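PDB 1W2L: cytochrome oxidase subunit II from Rhodothermus marinus, which carries electrons on the covalently attached heme c of this caa3 oxygen reductase domain, probably passing them to copper A and on to the oxygen-reducing site. Local coordinates for residues Gly36-Thr41 / Ala52-Leu57; Met3-Leu8 / Val88-Glu93. All blocks are in the same frame, centred on the assembly; numbering follows the deposited sequence.

Contact 1 (Gly36-Thr41 / Ala52-Leu57). With HEC (heme c), chain B; ACT (acetate ion), chain D.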
loop_
_atom_site.group_PDB
_atom_site.type_symbol
_atom_site.label_atom_id
_atom_site.label_comp_id
_atom_site.label_asym_id
_atom_site.label_seq_id
_atom_site.Cartn_x
_atom_site.Cartn_y
_atom_site.Cartn_z
ATOM N N GLY A 36 -8.499 6.448 2.046
ATOM C CA GLY A 36 -9.650 5.588 2.075
ATOM C C GLY A 36 -9.360 4.119 1.770
ATOM O O GLY A 36 -10.286 3.285 1.664
ATOM N N LEU A 37 -8.095 3.744 1.570
ATOM C CA LEU A 37 -7.765 2.405 1.169
ATOM C C LEU A 37 -8.113 1.367 2.231
ATOM O O LEU A 37 -8.790 0.372 1.995
ATOM C CB LEU A 37 -6.275 2.309 0.805
ATOM C CG LEU A 37 -5.707 0.922 0.626
ATOM C CD1 LEU A 37 -6.494 0.119 -0.412
ATOM C CD2 LEU A 37 -4.230 0.983 0.251
ATOM N N TYR A 38 -7.634 1.554 3.468
ATOM C CA TYR A 38 -7.869 0.594 4.524
ATOM C C TYR A 38 -9.350 0.483 4.826
ATOM O O TYR A 38 -9.985 1.488 5.141
ATOM C CB TYR A 38 -7.100 0.985 5.782
ATOM C CG TYR A 38 -7.276 0.011 6.911
ATOM C CD1 TYR A 38 -6.747 -1.279 6.864
ATOM C CD2 TYR A 38 -7.974 0.317 8.075
ATOM C CE1 TYR A 38 -6.898 -2.188 7.885
ATOM C CE2 TYR A 38 -8.120 -0.562 9.113
ATOM C CZ TYR A 38 -7.596 -1.818 9.036
ATOM O OH TYR A 38 -7.759 -2.672 10.081
ATOM N N GLY A 39 -9.836 -0.744 4.747
ATOM C CA GLY A 39 -11.239 -1.055 4.943
ATOM C C GLY A 39 -12.106 -0.926 3.719
ATOM O O GLY A 39 -13.296 -1.203 3.847
ATOM N N SER A 40 -11.538 -0.606 2.561
ATOM C CA SER A 40 -12.266 -0.550 1.301
ATOM C C SER A 40 -12.303 -1.894 0.611
ATOM O O SER A 40 -11.491 -2.758 0.932
ATOM C CB SER A 40 -11.651 0.509 0.389
ATOM O OG SER A 40 -10.384 0.127 -0.100
ATOM N N THR A 41 -13.193 -2.157 -0.318
ATOM C CA THR A 41 -13.206 -3.377 -1.129
ATOM C C THR A 41 -12.354 -3.171 -2.386
ATOM O O THR A 41 -12.450 -2.111 -2.988
ATOM C CB THR A 41 -14.656 -3.759 -1.494
ATOM O OG1 THR A 41 -15.292 -4.144 -0.269
ATOM C CG2 THR A 41 -14.730 -4.953 -2.406
ATOM N N ALA A 52 -9.549 -4.627 1.936
ATOM C CA ALA A 52 -8.222 -4.160 2.275
ATOM C C ALA A 52 -8.028 -4.089 3.784
ATOM O O ALA A 52 -8.091 -3.037 4.411
ATOM C CB ALA A 52 -7.914 -2.819 1.595
ATOM N N ASP A 53 -7.766 -5.252 4.348
ATOM C CA ASP A 53 -7.432 -5.421 5.765
ATOM C C ASP A 53 -5.901 -5.442 5.927
ATOM O O ASP A 53 -5.150 -5.239 4.988
ATOM C CB ASP A 53 -8.120 -6.654 6.317
ATOM C CG ASP A 53 -7.742 -7.945 5.641
ATOM O OD1 ASP A 53 -6.758 -8.007 4.896
ATOM O OD2 ASP A 53 -8.455 -8.960 5.886
ATOM N N GLU A 54 -5.474 -5.613 7.174
ATOM C CA GLU A 54 -4.049 -5.562 7.462
ATOM C C GLU A 54 -3.268 -6.575 6.654
ATOM O O GLU A 54 -2.194 -6.283 6.103
ATOM C CB GLU A 54 -3.802 -5.804 8.940
ATOM C CG GLU A 54 -2.561 -5.300 9.562
ATOM C CD GLU A 54 -2.673 -4.393 10.782
ATOM O OE1 GLU A 54 -3.701 -3.699 11.050
ATOM O OE2 GLU A 54 -1.716 -4.264 11.545
ATOM N N ASN A 55 -3.801 -7.821 6.581
ATOM C CA ASN A 55 -3.136 -8.849 5.802
ATOM C C ASN A 55 -3.029 -8.494 4.334
ATOM O O ASN A 55 -2.009 -8.782 3.673
ATOM C CB ASN A 55 -3.820 -10.197 5.958
ATOM C CG ASN A 55 -3.436 -10.871 7.258
ATOM O OD1 ASN A 55 -2.429 -10.544 7.824
ATOM N ND2 ASN A 55 -4.242 -11.755 7.718
ATOM N N TYR A 56 -4.065 -7.892 3.766
ATOM C CA TYR A 56 -3.974 -7.481 2.375
ATOM C C TYR A 56 -2.909 -6.425 2.161
ATOM O O TYR A 56 -2.182 -6.461 1.168
ATOM C CB TYR A 56 -5.349 -6.980 1.880
ATOM C CG TYR A 56 -5.230 -6.282 0.544
ATOM C CD1 TYR A 56 -5.053 -7.046 -0.599
ATOM C CD2 TYR A 56 -5.223 -4.927 0.411
ATOM C CE1 TYR A 56 -4.913 -6.453 -1.837
ATOM C CE2 TYR A 56 -5.084 -4.321 -0.827
ATOM C CZ TYR A 56 -4.926 -5.088 -1.956
ATOM O OH TYR A 56 -4.778 -4.528 -3.190
ATOM N N LEU A 57 -2.823 -5.460 3.054
ATOM C CA LEU A 57 -1.802 -4.431 2.928
ATOM C C LEU A 57 -0.415 -5.055 3.029
ATOM O O LEU A 57 0.487 -4.727 2.270
ATOM C CB LEU A 57 -2.020 -3.331 3.956
ATOM C CG LEU A 57 -3.328 -2.556 3.838
ATOM C CD1 LEU A 57 -3.436 -1.516 4.958
ATOM C CD2 LEU A 57 -3.444 -1.900 2.482
HETATM FE FE HEC B . 2.314 0.302 -4.435
HETATM C CHA HEC B . -0.630 -1.262 -5.179
HETATM C CHB HEC B . 1.703 -0.147 -1.112
HETATM C CHC HEC B . 5.283 1.776 -3.717
HETATM C CHD HEC B . 2.726 1.075 -7.740
HETATM N NA HEC B . 0.830 -0.563 -3.366
HETATM C C1A HEC B . -0.296 -1.185 -3.869
HETATM C C2A HEC B . -1.141 -1.512 -2.748
HETATM C C3A HEC B . -0.470 -1.250 -1.618
HETATM C C4A HEC B . 0.795 -0.631 -1.984
HETATM C CMA HEC B . -0.944 -1.387 -0.171
HETATM C CAA HEC B . -2.589 -1.992 -2.908
HETATM C CBA HEC B . -3.415 -0.727 -3.131
HETATM C CGA HEC B . -4.955 -0.906 -3.360
HETATM O O1A HEC B . -5.489 0.100 -3.760
HETATM O O2A HEC B . -5.455 -2.048 -3.180
HETATM N NB HEC B . 3.298 0.741 -2.730
HETATM C C1B HEC B . 2.857 0.509 -1.508
HETATM C C2B HEC B . 3.826 1.005 -0.503
HETATM C C3B HEC B . 4.869 1.482 -1.255
HETATM C C4B HEC B . 4.539 1.361 -2.638
HETATM C CMB HEC B . 3.638 0.995 0.958
HETATM C CAB HEC B . 6.172 2.077 -0.773
HETATM C CBB HEC B . 6.889 1.082 0.171
HETATM N NC HEC B . 3.746 1.192 -5.492
HETATM C C1C HEC B . 4.910 1.761 -4.979
HETATM C C2C HEC B . 5.650 2.351 -6.122
HETATM C C3C HEC B . 4.938 2.146 -7.225
HETATM C C4C HEC B . 3.757 1.412 -6.867
HETATM C CMC HEC B . 6.979 3.084 -5.932
HETATM C CAC HEC B . 5.166 2.716 -8.631
HETATM C CBC HEC B . 6.460 2.369 -9.329
HETATM N ND HEC B . 1.270 -0.072 -6.121
HETATM C C1D HEC B . 1.590 0.366 -7.371
HETATM C C2D HEC B . 0.558 -0.002 -8.313
HETATM C C3D HEC B . -0.338 -0.665 -7.582
HETATM C C4D HEC B . 0.072 -0.728 -6.229
HETATM C CMD HEC B . 0.566 0.340 -9.742
HETATM C CAD HEC B . -1.686 -1.292 -8.113
HETATM C CBD HEC B . -1.460 -2.657 -8.759
HETATM C CGD HEC B . -1.279 -3.716 -7.724
HETATM O O1D HEC B . -0.159 -4.284 -7.574
HETATM O O2D HEC B . -2.262 -3.995 -6.973
HETATM C C ACT D . -7.891 -6.167 9.819
HETATM O O ACT D . -7.284 -5.174 9.333
HETATM O OXT ACT D . -7.756 -7.371 9.672
HETATM C CH3 ACT D . -9.020 -5.769 10.819
#
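Ala52 is gripped at both backbone ends: its O accepts from Gly39 N at 2.9 Å, and its N donates to Ser40 O, likewise 2.9 Å away. Both bonds, nearly straight (171°), fasten the type II turn Leu37-Ser40, tightened by two Ser40 donors on Leu37 O, the OG at 2.6 Å and the backbone N. Tyr38 OH and Glu54 N share one oxygen of a bound acetate, probably from the crystallisation liquor, while Tyr56 OH bonds heme propionate O2A at 2.6 Å, at its ring edge. Asp53 OD1 caps the helix at Tyr56 N. Deeper in, Leu37 CD2 meets Leu57 CD2 at 3.7 Å, the side chains sliding past each other in opposite directions. Both leucines line the heme c pocket, Leu57 CD2 against the heme methyl CMA. Tyr38 CG, anti to the backbone N (chi1 -179°), lies 4.0 Å from Ala52 O; the side chain crosses Leu57 at about a right angle, CD1 to CD1 at 3.8 Å. An alanine at Tyr38 would probably leave Leu57 CD1 without this ring and the acetate without its hydroxyl partner. The turn leads into strand 41-43, Ala52 follows strand 49-51, and helix 85-96 packs against Leu37, Tyr38 and Leu57.

Contact 2 (Met3-Leu8 / Val88-Glu93)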
loop_
_atom_site.group_PDB
_atom_site.type_symbol
_atom_site.label_atom_id
_atom_site.label_comp_id
_atom_site.label_asym_id
_atom_site.label_seq_id
_atom_site.Cartn_x
_atom_site.Cartn_y
_atom_site.Cartn_z
ATOM N N MET A 3 10.514 5.595 18.012
ATOM C CA MET A 3 9.605 6.492 17.300
ATOM C C MET A 3 8.269 5.765 17.050
ATOM O O MET A 3 8.329 4.606 16.656
ATOM C CB MET A 3 10.251 6.988 16.016
ATOM C CG MET A 3 9.329 7.395 14.891
ATOM S SD MET A 3 10.280 7.983 13.454
ATOM C CE MET A 3 9.240 9.290 12.841
ATOM N N PRO A 4 7.141 6.431 17.297
ATOM C CA PRO A 4 5.814 5.860 17.041
ATOM C C PRO A 4 5.591 5.409 15.615
ATOM O O PRO A 4 6.063 6.011 14.660
ATOM C CB PRO A 4 4.867 7.064 17.254
ATOM C CG PRO A 4 5.580 7.887 18.288
ATOM C CD PRO A 4 7.035 7.795 17.910
ATOM N N LEU A 5 4.855 4.331 15.428
ATOM C CA LEU A 5 4.768 3.709 14.113
ATOM C C LEU A 5 4.167 4.630 13.092
ATOM O O LEU A 5 4.644 4.622 11.981
ATOM C CB LEU A 5 3.889 2.450 14.258
ATOM C CG LEU A 5 4.590 1.222 14.845
ATOM C CD1 LEU A 5 3.553 0.122 15.023
ATOM C CD2 LEU A 5 5.753 0.756 13.989
ATOM N N ALA A 6 3.125 5.401 13.336
ATOM C CA ALA A 6 2.515 6.252 12.327
ATOM C C ALA A 6 3.552 7.242 11.810
ATOM O O ALA A 6 3.605 7.567 10.626
ATOM C CB ALA A 6 1.304 6.973 12.936
ATOM N N GLU A 7 4.397 7.738 12.710
ATOM C CA GLU A 7 5.372 8.769 12.375
ATOM C C GLU A 7 6.461 8.154 11.516
ATOM O O GLU A 7 6.937 8.707 10.507
ATOM C CB GLU A 7 5.939 9.432 13.639
ATOM C CG GLU A 7 6.432 10.858 13.505
ATOM C CD GLU A 7 7.342 11.288 14.642
ATOM O OE1 GLU A 7 7.034 10.876 15.780
ATOM O OE2 GLU A 7 8.340 12.021 14.433
ATOM N N LEU A 8 6.909 6.954 11.930
ATOM C CA LEU A 8 7.929 6.278 11.106
ATOM C C LEU A 8 7.303 5.956 9.751
ATOM O O LEU A 8 7.964 6.056 8.719
ATOM C CB LEU A 8 8.424 5.030 11.783
ATOM C CG LEU A 8 9.292 4.027 11.064
ATOM C CD1 LEU A 8 10.591 4.651 10.588
ATOM C CD2 LEU A 8 9.523 2.812 11.947
ATOM N N VAL A 88 7.184 -2.544 7.877
ATOM C CA VAL A 88 5.872 -2.882 7.308
ATOM C C VAL A 88 4.775 -2.388 8.244
ATOM O O VAL A 88 3.775 -1.819 7.802
ATOM C CB VAL A 88 5.746 -4.396 7.036
ATOM C CG1 VAL A 88 4.339 -4.774 6.621
ATOM C CG2 VAL A 88 6.766 -4.778 5.956
ATOM N N ALA A 89 4.937 -2.658 9.540
ATOM C CA ALA A 89 3.934 -2.242 10.494
ATOM C C ALA A 89 3.736 -0.720 10.449
ATOM O O ALA A 89 2.594 -0.219 10.545
ATOM C CB ALA A 89 4.301 -2.673 11.900
ATOM N N ALA A 90 4.825 0.018 10.326
ATOM C CA ALA A 90 4.786 1.474 10.276
ATOM C C ALA A 90 4.084 1.980 9.037
ATOM O O ALA A 90 3.224 2.844 9.113
ATOM C CB ALA A 90 6.215 2.039 10.322
ATOM N N LEU A 91 4.416 1.418 7.893
ATOM C CA LEU A 91 3.743 1.805 6.659
ATOM C C LEU A 91 2.256 1.549 6.768
ATOM O O LEU A 91 1.440 2.327 6.316
ATOM C CB LEU A 91 4.328 1.068 5.448
ATOM C CG LEU A 91 5.676 1.615 4.968
ATOM C CD1 LEU A 91 6.399 0.581 4.144
ATOM C CD2 LEU A 91 5.555 2.903 4.190
ATOM N N ILE A 92 1.877 0.399 7.322
ATOM C CA ILE A 92 0.446 0.089 7.457
ATOM C C ILE A 92 -0.248 1.048 8.409
ATOM O O ILE A 92 -1.375 1.462 8.121
ATOM C CB ILE A 92 0.285 -1.403 7.770
ATOM C CG1 ILE A 92 0.696 -2.179 6.517
ATOM C CG2 ILE A 92 -1.147 -1.708 8.190
ATOM C CD1 ILE A 92 0.684 -3.682 6.648
ATOM N N GLU A 93 0.406 1.393 9.523
ATOM C CA GLU A 93 -0.203 2.364 10.431
ATOM C C GLU A 93 -0.452 3.699 9.720
ATOM O O GLU A 93 -1.505 4.330 9.854
ATOM C CB GLU A 93 0.639 2.515 11.680
ATOM C CG GLU A 93 0.429 1.351 12.627
ATOM C CD GLU A 93 -0.979 0.845 12.867
ATOM O OE1 GLU A 93 -1.278 -0.304 12.466
ATOM O OE2 GLU A 93 -1.793 1.610 13.409
#
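Glu93 and Ala90 meet the flat peptide group between Leu5 and Ala6 in different ways. Glu93 CB lies over one face of it, 4.2 Å from Ala6 N and almost straight out from the plane, whereas the methyl of Ala90 comes to the oxygen end, its CB 3.4 Å from Leu5 O and only modestly displaced from the plane. The other flat group, the carboxylate of Glu93, leads away from this interface; the chain bends at chi2 (-43°), and OE1 forms a salt bridge with Lys96. What faces Leu5 is therefore the aliphatic part of the glutamate: Glu93 CG lies 4.0 Å from Leu5 CB, the two side chains crossing obliquely. This is the meeting of N-terminal and C-terminal helices that marks the class I cytochrome c fold, here helix 5-15 against helix 85-96. The small Ala90 permits a close approach, with Leu5 CA and Ala90 CA 4.4 Å apart. Its CB is also touched by Leu8, whose CG sits at 3.7 Å. The two branches of Leu5 divide the work: CD2 rests on the backbone of Ala90, 3.9 Å from Ala90 N, while CD1 reaches Ala89 CB at 4.3 Å. No hydrogen bond joins the segments, so contact is by apolar groups and backbone. Further along helix 5-15, Leu12 packs on Ala90 and also on Leu91, which touches the heme.

The two contacts, with centres 16 Å apart, are nested along the chain: contact 2 joins the N-terminal helix to the C-terminal helix, and contact 1 closes a much shorter loop, spanning the two-stranded hairpin, inside it. Helices 54-62 and 85-96, successive in the chain, connect them, with Leu57 CB 3.8 Å from Ile92 CD1. At the surface the carboxylates of Glu54 and Glu93 come close, OE2 of the former 4.1 Å from OE1 of the latter; Lys96, bridged to Glu93 and only weakly paired with Glu54, probably eases their repulsion. Helix 85-96 packs against both the N-terminal helix and Leu37, Tyr38 and Leu57, the two leucines lining the heme pocket of this single cytochrome c domain.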